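Local coordinates for protein probable exosome complex exonuclease 1 (Archaeoglobus fulgidus, PDB 3M7N) that probably serves as the catalytic component of the archaeal exosome, degrading RNA from its 3' end and also able to add heteromeric RNA tails, at residues Q228-E231 with M232-E235; L238-Y241 with I242-G245; M210-D213 with E214-A218. The protein carries 1 engineered substitution. All coordinates share one frame; numbering follows the deposited sequence.

Interaction 1. Residues Q228-E231 with M232-E235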
ATOM      1  N   GLN E 228     -37.137  13.837  18.987  1.00 27.03           N
ATOM      2  CA  GLN E 228     -36.711  14.024  20.373  1.00 31.27           C
ATOM      3  C   GLN E 228     -35.195  14.236  20.452  1.00 30.99           C
ATOM      4  O   GLN E 228     -34.731  15.236  20.994  1.00 33.15           O
ATOM      5  CB  GLN E 228     -37.159  12.847  21.264  1.00 36.06           C
ATOM      6  CG  GLN E 228     -38.681  12.760  21.445  1.00 38.40           C
ATOM      7  CD  GLN E 228     -39.151  11.662  22.404  1.00 39.61           C
ATOM      8  OE1 GLN E 228     -40.254  11.746  22.952  1.00 52.11           O
ATOM      9  NE2 GLN E 228     -38.337  10.636  22.601  1.00 30.64           N
ATOM     10  N   ILE E 229     -34.428  13.304  19.886  1.00 34.31           N
ATOM     11  CA  ILE E 229     -32.966  13.408  19.854  1.00 29.79           C
ATOM     12  C   ILE E 229     -32.529  14.714  19.207  1.00 30.80           C
ATOM     13  O   ILE E 229     -31.621  15.394  19.693  1.00 29.84           O
ATOM     14  CB  ILE E 229     -32.347  12.242  19.075  1.00 31.32           C
ATOM     15  CG1 ILE E 229     -32.676  10.917  19.746  1.00 26.57           C
ATOM     16  CG2 ILE E 229     -30.821  12.400  18.930  1.00 28.70           C
ATOM     17  CD1 ILE E 229     -32.225   9.742  18.937  1.00 24.23           C
ATOM     18  N   TYR E 230     -33.179  15.070  18.107  1.00 29.10           N
ATOM     19  CA  TYR E 230     -32.776  16.271  17.401  1.00 28.15           C
ATOM     20  C   TYR E 230     -32.776  17.517  18.293  1.00 37.67           C
ATOM     21  O   TYR E 230     -31.841  18.326  18.240  1.00 31.96           O
ATOM     22  CB  TYR E 230     -33.661  16.508  16.202  1.00 31.50           C
ATOM     23  CG  TYR E 230     -33.494  17.892  15.672  1.00 34.96           C
ATOM     24  CD1 TYR E 230     -32.386  18.227  14.900  1.00 34.86           C
ATOM     25  CD2 TYR E 230     -34.420  18.881  15.968  1.00 34.44           C
ATOM     26  CE1 TYR E 230     -32.213  19.501  14.422  1.00 36.50           C
ATOM     27  CE2 TYR E 230     -34.263  20.157  15.498  1.00 37.07           C
ATOM     28  CZ  TYR E 230     -33.156  20.465  14.719  1.00 43.50           C
ATOM     29  OH  TYR E 230     -32.989  21.744  14.243  1.00 46.75           O
ATOM     30  N   GLU E 231     -33.826  17.683  19.105  1.00 36.12           N
ATOM     31  CA  GLU E 231     -33.861  18.807  20.033  1.00 36.18           C
ATOM     32  C   GLU E 231     -32.683  18.753  21.008  1.00 33.33           C
ATOM     33  O   GLU E 231     -32.156  19.791  21.391  1.00 33.87           O
ATOM     34  CB  GLU E 231     -35.209  18.910  20.774  1.00 37.31           C
ATOM     35  CG  GLU E 231     -36.331  19.570  19.926  1.00 43.02           C
ATOM     36  CD  GLU E 231     -36.055  21.040  19.547  1.00 48.81           C
ATOM     37  OE1 GLU E 231     -35.552  21.822  20.395  1.00 46.98           O
ATOM     38  OE2 GLU E 231     -36.371  21.420  18.397  1.00 51.35           O
ATOM     39  N   MET E 232     -32.251  17.553  21.390  1.00 27.42           N
ATOM     40  CA  MET E 232     -31.051  17.454  22.230  1.00 34.71           C
ATOM     41  C   MET E 232     -29.802  17.994  21.511  1.00 34.89           C
ATOM     42  O   MET E 232     -28.969  18.680  22.116  1.00 36.22           O
ATOM     43  CB  MET E 232     -30.827  16.027  22.732  1.00 32.80           C
ATOM     44  CG  MET E 232     -32.041  15.445  23.438  1.00 32.31           C
ATOM     45  SD  MET E 232     -31.831  13.740  24.018  1.00 38.79           S
ATOM     46  CE  MET E 232     -33.540  13.195  24.054  1.00 35.84           C
ATOM     47  N   GLN E 233     -29.710  17.708  20.216  1.00 31.75           N
ATOM     48  CA  GLN E 233     -28.580  18.111  19.403  1.00 32.95           C
ATOM     49  C   GLN E 233     -28.592  19.623  19.317  1.00 36.64           C
ATOM     50  O   GLN E 233     -27.550  20.287  19.397  1.00 35.51           O
ATOM     51  CB  GLN E 233     -28.674  17.506  17.984  1.00 30.37           C
ATOM     52  CG  GLN E 233     -28.467  15.979  17.891  1.00 34.29           C
ATOM     53  CD  GLN E 233     -28.740  15.424  16.471  1.00 37.35           C
ATOM     54  OE1 GLN E 233     -27.902  14.718  15.887  1.00 36.38           O
ATOM     55  NE2 GLN E 233     -29.897  15.768  15.911  1.00 26.73           N
ATOM     56  N   ARG E 234     -29.787  20.163  19.137  1.00 37.67           N
ATOM     57  CA  ARG E 234     -29.951  21.601  18.985  1.00 38.61           C
ATOM     58  C   ARG E 234     -29.523  22.267  20.286  1.00 37.19           C
ATOM     59  O   ARG E 234     -28.793  23.242  20.277  1.00 34.93           O
ATOM     60  CB  ARG E 234     -31.404  21.936  18.658  1.00 38.98           C
ATOM     61  CG  ARG E 234     -31.650  23.397  18.352  1.00 42.58           C
ATOM     62  CD  ARG E 234     -33.141  23.720  18.279  1.00 43.84           C
ATOM     63  NE  ARG E 234     -33.380  25.055  18.830  1.00 48.74           N
ATOM     64  CZ  ARG E 234     -33.382  26.168  18.101  1.00 57.78           C
ATOM     65  NH1 ARG E 234     -33.190  26.112  16.769  1.00 46.06           N
ATOM     66  NH2 ARG E 234     -33.586  27.340  18.701  1.00 49.97           N
ATOM     67  N   GLU E 235     -29.960  21.701  21.407  1.00 37.53           N
ATOM     68  CA  GLU E 235     -29.606  22.229  22.711  1.00 38.41           C
ATOM     69  C   GLU E 235     -28.090  22.235  22.908  1.00 40.98           C
ATOM     70  O   GLU E 235     -27.498  23.238  23.337  1.00 37.37           O
ATOM     71  CB  GLU E 235     -30.260  21.394  23.801  1.00 37.26           C
ATOM     72  CG  GLU E 235     -30.974  22.212  24.842  1.00 46.57           C
ATOM     73  CD  GLU E 235     -32.322  22.730  24.357  1.00 54.42           C
ATOM     74  OE1 GLU E 235     -32.411  23.930  23.981  1.00 49.55           O
ATOM     75  OE2 GLU E 235     -33.292  21.933  24.366  1.00 57.98           O
TER
HETATM   76  O   HOH W   1     -33.980  23.957  14.570  1.00 36.38           O
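Glu231 and Arg234 lie side by side on one turn of helix, their side chains pointing the same way and their carboxylate and guanidinium planes turned 34° apart. The glutamate chain folds at its second torsion (chi2 -64°), which lays OE1 alongside the arginine's methylene carbon, 3.7 Å from CD. The charges stay further apart: Glu231 OE1 is 4.2 Å from Arg234 NE, beyond a salt bridge, so the attraction is probably modest. Glu235 brings a second carboxylate, with its OE2 4.6 Å from Glu231 OE1, and the nearby arginine is likely to ease that repulsion. Arg234 NH1 also makes a long, weak ion pair with an acidic side chain of another protein chain.

Under these side chains the backbone keeps the i to i+4 ladder of helix 212-248, the long C-terminal helix of this RNase PH-type chain. Gln233 N donates to Ile229 O at 3.0 Å and Arg234 N to Tyr230 O at 2.9 Å, whereas the step from Met232 N to Gln228 O is weak.

Tyr230 and Gln233 cross at about a right angle, ring and amide planes 85° apart. A water 3.2 Å from Arg234 NH1 accepts a hydrogen bond from it and lies near the tyrosine hydroxyl, though at a doubtfully short distance. Ile229 is buried, and Met232 at the edge of the same flank packs with it on Leu26 and Ile29; the flexible methionine chain runs extended past Gln228 O, its CG 3.6 Å away.

Interaction 2. Residues L238-Y241 with I242-G245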
ATOM      1  N   LEU E 238     -26.695  24.973  20.963  1.00 39.52           N
ATOM      2  CA  LEU E 238     -27.079  26.249  21.542  1.00 41.55           C
ATOM      3  C   LEU E 238     -26.087  26.603  22.672  1.00 40.38           C
ATOM      4  O   LEU E 238     -25.596  27.728  22.777  1.00 37.72           O
ATOM      5  CB  LEU E 238     -28.519  26.155  22.055  1.00 38.78           C
ATOM      6  CG  LEU E 238     -29.321  27.395  22.489  1.00 40.13           C
ATOM      7  CD1 LEU E 238     -29.050  27.731  23.936  1.00 43.44           C
ATOM      8  CD2 LEU E 238     -29.066  28.599  21.598  1.00 37.34           C
ATOM      9  N   ARG E 239     -25.787  25.620  23.508  1.00 38.82           N
ATOM     10  CA  ARG E 239     -24.849  25.814  24.602  1.00 39.87           C
ATOM     11  C   ARG E 239     -23.497  26.281  24.074  1.00 40.50           C
ATOM     12  O   ARG E 239     -22.921  27.240  24.580  1.00 41.33           O
ATOM     13  CB  ARG E 239     -24.708  24.524  25.406  1.00 36.82           C
ATOM     14  CG  ARG E 239     -25.500  24.540  26.699  1.00 47.55           C
ATOM     15  CD  ARG E 239     -26.134  23.198  27.012  1.00 47.77           C
ATOM     16  NE  ARG E 239     -25.199  22.102  26.804  1.00 47.62           N
ATOM     17  CZ  ARG E 239     -25.571  20.858  26.523  1.00 46.06           C
ATOM     18  NH1 ARG E 239     -26.862  20.558  26.417  1.00 45.79           N
ATOM     19  NH2 ARG E 239     -24.654  19.920  26.342  1.00 43.41           N
ATOM     20  N   ARG E 240     -23.009  25.594  23.046  1.00 39.88           N
ATOM     21  CA  ARG E 240     -21.769  25.949  22.387  1.00 39.29           C
ATOM     22  C   ARG E 240     -21.842  27.372  21.844  1.00 41.42           C
ATOM     23  O   ARG E 240     -20.875  28.134  21.910  1.00 38.88           O
ATOM     24  CB  ARG E 240     -21.496  24.968  21.247  1.00 44.41           C
ATOM     25  CG  ARG E 240     -20.376  25.385  20.321  1.00 39.06           C
ATOM     26  CD  ARG E 240     -19.086  25.581  21.097  1.00 41.06           C
ATOM     27  NE  ARG E 240     -17.990  25.940  20.205  1.00 43.97           N
ATOM     28  CZ  ARG E 240     -16.778  26.269  20.625  1.00 42.36           C
ATOM     29  NH1 ARG E 240     -15.847  26.582  19.749  1.00 42.16           N
ATOM     30  NH2 ARG E 240     -16.505  26.288  21.926  1.00 43.01           N
ATOM     31  N   TYR E 241     -22.994  27.720  21.289  1.00 38.81           N
ATOM     32  CA  TYR E 241     -23.222  29.071  20.799  1.00 42.20           C
ATOM     33  C   TYR E 241     -23.053  30.099  21.917  1.00 42.06           C
ATOM     34  O   TYR E 241     -22.447  31.148  21.721  1.00 41.62           O
ATOM     35  CB  TYR E 241     -24.610  29.142  20.189  1.00 38.30           C
ATOM     36  CG  TYR E 241     -25.096  30.502  19.762  1.00 41.72           C
ATOM     37  CD1 TYR E 241     -24.578  31.133  18.641  1.00 36.28           C
ATOM     38  CD2 TYR E 241     -26.143  31.129  20.446  1.00 44.14           C
ATOM     39  CE1 TYR E 241     -25.063  32.371  18.230  1.00 40.00           C
ATOM     40  CE2 TYR E 241     -26.631  32.364  20.044  1.00 39.01           C
ATOM     41  CZ  TYR E 241     -26.090  32.979  18.936  1.00 42.34           C
ATOM     42  OH  TYR E 241     -26.587  34.201  18.540  1.00 46.73           O
ATOM     43  N   ILE E 242     -23.568  29.785  23.099  1.00 42.11           N
ATOM     44  CA  ILE E 242     -23.421  30.676  24.239  1.00 39.33           C
ATOM     45  C   ILE E 242     -21.952  30.783  24.652  1.00 44.48           C
ATOM     46  O   ILE E 242     -21.477  31.841  25.062  1.00 48.14           O
ATOM     47  CB  ILE E 242     -24.277  30.187  25.413  1.00 40.47           C
ATOM     48  CG1 ILE E 242     -25.749  30.492  25.142  1.00 41.92           C
ATOM     49  CG2 ILE E 242     -23.829  30.803  26.731  1.00 37.53           C
ATOM     50  CD1 ILE E 242     -26.695  29.563  25.863  1.00 38.26           C
ATOM     51  N   GLU E 243     -21.230  29.680  24.524  1.00 43.97           N
ATOM     52  CA  GLU E 243     -19.831  29.640  24.914  1.00 45.72           C
ATOM     53  C   GLU E 243     -18.894  30.484  24.052  1.00 47.84           C
ATOM     54  O   GLU E 243     -18.041  31.189  24.594  1.00 52.83           O
ATOM     55  CB  GLU E 243     -19.340  28.201  25.003  1.00 40.37           C
ATOM     56  CG  GLU E 243     -19.747  27.537  26.294  1.00 39.64           C
ATOM     57  CD  GLU E 243     -19.870  26.046  26.139  1.00 45.98           C
ATOM     58  OE1 GLU E 243     -19.624  25.558  25.014  1.00 41.47           O
ATOM     59  OE2 GLU E 243     -20.220  25.362  27.129  1.00 47.95           O
ATOM     60  N   VAL E 244     -19.028  30.423  22.731  1.00 41.80           N
ATOM     61  CA  VAL E 244     -18.132  31.224  21.907  1.00 50.32           C
ATOM     62  C   VAL E 244     -18.546  32.667  22.043  1.00 53.20           C
ATOM     63  O   VAL E 244     -17.759  33.574  21.806  1.00 53.70           O
ATOM     64  CB  VAL E 244     -18.108  30.829  20.410  1.00 47.86           C
ATOM     65  CG1 VAL E 244     -18.249  29.324  20.231  1.00 45.33           C
ATOM     66  CG2 VAL E 244     -19.160  31.586  19.639  1.00 46.90           C
ATOM     67  N   GLY E 245     -19.798  32.864  22.438  1.00 53.93           N
ATOM     68  CA  GLY E 245     -20.321  34.195  22.658  1.00 51.16           C
ATOM     69  C   GLY E 245     -19.668  34.826  23.865  1.00 59.77           C
ATOM     70  O   GLY E 245     -19.063  35.891  23.765  1.00 66.16           O
TER
HETATM   71  O   HOH W   2     -17.134  25.182  24.472  1.00 42.01           O
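Residues 238-241 and 242-245 form two successive turns of helix, with Ile242 N bonded to Leu238 O at 2.9 Å, Val244 N to Arg240 O at 3.1 Å, and Gly245 N to Tyr241 O across a longer 3.2 Å. Arg240 and Val244 cross at about a right angle, and the valine methyl CG1 sits over the centre of one guanidinium face, 3.3 Å above its plane. A bend at the second torsion (chi2 58°) carries the arginine chain along the helix toward the next turn to meet that methyl. Near its end helix 212-248 is leaving the body of the RNase PH fold, and the contact lies at the surface, where long polar side chains are well suited, although Arg239 NH2 still bonds Ile31 O. Glu243 approaches the guanidinium at its edge, OE1 standing 4.4 Å from Arg240 NH2, and one water spans the gap: it accepts from Arg240 NH2 at 2.8 Å and donates to Glu243 OE1 at 2.6 Å. Round the helix, Leu238 and Ile242 cross obliquely, their CD1 methyls 3.6 Å apart. Leu238 also packs on an aromatic side chain of another protein chain, and the Tyr241 ring meets an aromatic ring there with planes at about 50°.

Interaction 3. Residues M210-D213 with E214-A218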
ATOM      1  N   MET E 210     -39.840  -8.727   9.663  1.00 30.72           N
ATOM      2  CA  MET E 210     -40.931  -7.796   9.932  1.00 33.19           C
ATOM      3  C   MET E 210     -41.961  -7.838   8.805  1.00 33.03           C
ATOM      4  O   MET E 210     -41.611  -8.097   7.647  1.00 30.68           O
ATOM      5  CB  MET E 210     -40.407  -6.362  10.050  1.00 28.41           C
ATOM      6  CG  MET E 210     -39.492  -6.074  11.207  1.00 28.92           C
ATOM      7  SD  MET E 210     -38.718  -4.436  10.997  1.00 38.91           S
ATOM      8  CE  MET E 210     -40.153  -3.390  11.202  1.00 35.69           C
ATOM      9  N   THR E 211     -43.218  -7.535   9.126  1.00 31.10           N
ATOM     10  CA  THR E 211     -44.245  -7.466   8.081  1.00 29.20           C
ATOM     11  C   THR E 211     -44.156  -6.129   7.387  1.00 31.99           C
ATOM     12  O   THR E 211     -43.615  -5.164   7.946  1.00 33.59           O
ATOM     13  CB  THR E 211     -45.693  -7.620   8.634  1.00 33.73           C
ATOM     14  OG1 THR E 211     -46.017  -6.477   9.437  1.00 35.88           O
ATOM     15  CG2 THR E 211     -45.848  -8.913   9.466  1.00 25.88           C
ATOM     16  N   ARG E 212     -44.674  -6.073   6.160  1.00 28.65           N
ATOM     17  CA  ARG E 212     -44.796  -4.813   5.456  1.00 29.17           C
ATOM     18  C   ARG E 212     -45.370  -3.737   6.401  1.00 35.09           C
ATOM     19  O   ARG E 212     -44.809  -2.638   6.488  1.00 31.82           O
ATOM     20  CB  ARG E 212     -45.663  -4.990   4.206  1.00 29.23           C
ATOM     21  CG  ARG E 212     -45.885  -3.719   3.400  1.00 34.78           C
ATOM     22  CD  ARG E 212     -47.169  -2.987   3.827  1.00 35.40           C
ATOM     23  NE  ARG E 212     -47.646  -2.041   2.810  1.00 32.91           N
ATOM     24  CZ  ARG E 212     -48.738  -1.289   2.931  1.00 32.38           C
ATOM     25  NH1 ARG E 212     -49.091  -0.465   1.954  1.00 25.17           N
ATOM     26  NH2 ARG E 212     -49.477  -1.363   4.030  1.00 31.91           N
ATOM     27  N   ASP E 213     -46.460  -4.064   7.120  1.00 27.15           N
ATOM     28  CA  ASP E 213     -47.084  -3.113   8.043  1.00 31.34           C
ATOM     29  C   ASP E 213     -46.133  -2.718   9.166  1.00 31.77           C
ATOM     30  O   ASP E 213     -46.032  -1.541   9.503  1.00 33.77           O
ATOM     31  CB  ASP E 213     -48.383  -3.665   8.669  1.00 33.02           C
ATOM     32  CG  ASP E 213     -49.564  -3.677   7.700  1.00 32.73           C
ATOM     33  OD1 ASP E 213     -49.487  -3.027   6.642  1.00 33.87           O
ATOM     34  OD2 ASP E 213     -50.572  -4.351   8.004  1.00 36.55           O
ATOM     35  N   GLU E 214     -45.454  -3.699   9.756  1.00 27.77           N
ATOM     36  CA  GLU E 214     -44.501  -3.402  10.826  1.00 31.44           C
ATOM     37  C   GLU E 214     -43.400  -2.451  10.361  1.00 33.13           C
ATOM     38  O   GLU E 214     -42.955  -1.602  11.128  1.00 31.53           O
ATOM     39  CB  GLU E 214     -43.888  -4.677  11.403  1.00 31.73           C
ATOM     40  CG  GLU E 214     -44.809  -5.429  12.323  1.00 31.55           C
ATOM     41  CD  GLU E 214     -44.297  -6.816  12.665  1.00 37.04           C
ATOM     42  OE1 GLU E 214     -43.299  -7.262  12.050  1.00 41.04           O
ATOM     43  OE2 GLU E 214     -44.904  -7.467  13.539  1.00 36.82           O
ATOM     44  N   VAL E 215     -42.978  -2.584   9.103  1.00 30.19           N
ATOM     45  CA  VAL E 215     -41.920  -1.734   8.572  1.00 31.93           C
ATOM     46  C   VAL E 215     -42.405  -0.293   8.554  1.00 34.59           C
ATOM     47  O   VAL E 215     -41.688   0.632   8.962  1.00 30.90           O
ATOM     48  CB  VAL E 215     -41.448  -2.171   7.144  1.00 31.88           C
ATOM     49  CG1 VAL E 215     -40.463  -1.190   6.575  1.00 25.29           C
ATOM     50  CG2 VAL E 215     -40.830  -3.579   7.167  1.00 27.79           C
ATOM     51  N   LYS E 216     -43.640  -0.112   8.100  1.00 35.33           N
ATOM     52  CA  LYS E 216     -44.241   1.219   8.037  1.00 34.43           C
ATOM     53  C   LYS E 216     -44.472   1.872   9.406  1.00 32.70           C
ATOM     54  O   LYS E 216     -44.239   3.067   9.574  1.00 32.58           O
ATOM     55  CB  LYS E 216     -45.515   1.179   7.200  1.00 34.51           C
ATOM     56  CG  LYS E 216     -45.230   0.803   5.755  1.00 31.98           C
ATOM     57  CD  LYS E 216     -46.423   1.047   4.862  1.00 38.10           C
ATOM     58  CE  LYS E 216     -46.514   2.503   4.464  1.00 36.84           C
ATOM     59  NZ  LYS E 216     -47.851   2.736   3.846  1.00 39.44           N
ATOM     60  N   GLN E 217     -44.908   1.083  10.381  1.00 31.54           N
ATOM     61  CA  GLN E 217     -45.029   1.573  11.746  1.00 31.63           C
ATOM     62  C   GLN E 217     -43.663   1.924  12.359  1.00 37.27           C
ATOM     63  O   GLN E 217     -43.536   2.892  13.120  1.00 36.84           O
ATOM     64  CB  GLN E 217     -45.761   0.540  12.610  1.00 31.46           C
ATOM     65  CG  GLN E 217     -47.208   0.354  12.188  1.00 36.81           C
ATOM     66  CD  GLN E 217     -47.752  -1.043  12.450  1.00 43.35           C
ATOM     67  OE1 GLN E 217     -47.411  -1.686  13.439  1.00 45.37           O
ATOM     68  NE2 GLN E 217     -48.618  -1.512  11.557  1.00 40.54           N
ATOM     69  N   ALA E 218     -42.642   1.137  12.026  1.00 34.28           N
ATOM     70  CA  ALA E 218     -41.291   1.387  12.536  1.00 33.87           C
ATOM     71  C   ALA E 218     -40.798   2.760  12.088  1.00 31.41           C
ATOM     72  O   ALA E 218     -40.214   3.507  12.881  1.00 32.46           O
ATOM     73  CB  ALA E 218     -40.327   0.295  12.087  1.00 31.92           C
TER
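Thr211 and Glu214 form a capping box at the start of helix 212-248, each closing on the other's backbone N-H. Thr211 OG1 accepts from Glu214 N at 2.9 Å along a nearly straight bond (163°); its hydroxyl reaches that amide because it sits between the backbone N and the carbonyl carbon (chi1 67°). In return Glu214 OE1 takes the N-H of Thr211, also at 2.9 Å, from a donor standing 46° out of the carboxylate plane. The same oxygen makes a salt bridge with Lys166, which would help to fix the carboxylate. Replacing Glu214 with alanine would probably leave Thr211 N and Lys166 without their carboxylate partner and the first turn less firmly held.

Beside this box the packing is tight and apolar. Met210 turns back at its last torsion, placing CE 3.3 Å from Glu214 O and 3.8 Å from Ala218 CB. The small alanine leaves room for that methyl, and Val215 CG2 lies 4.0 Å from Met210 CB. Met210 itself continues a beta ladder into a strand of exosome complex exonuclease 2.

The exposed Asp213 and Gln217 form the looser, solvent-facing side, while Arg212 and Lys216 lie at the interface with exonuclease 2. Lys216 CD sits 3.8 Å over one face of the Arg212 guanidinium; NH2 makes a 3.1 Å salt bridge with Asp213 OD1, in the guanidinium plane at its edge, and NE pairs with Asp243 of exonuclease 2. These two aspartates probably offset the closeness of Arg212 NH1 and Lys216 NZ, 3.9 Å apart.

All three contacts belong to helix 212-248 and follow one another along it: interaction 3 at its start, interaction 1 around its middle, interaction 2 near its end. The centres of interactions 1 and 2 are 15 Å apart and their segments nearly adjoin in sequence, whereas interactions 2 and 3, 41 Å apart, lie on opposite sides of the chain's centre. Interaction 3 faces exosome complex exonuclease 2, while interactions 1 and 2 each reach another protein chain. None touches the bound nucleic acid: their nearest atoms are about 13 Å from it in interaction 3, 15 Å in interaction 1 and 23 Å in interaction 2.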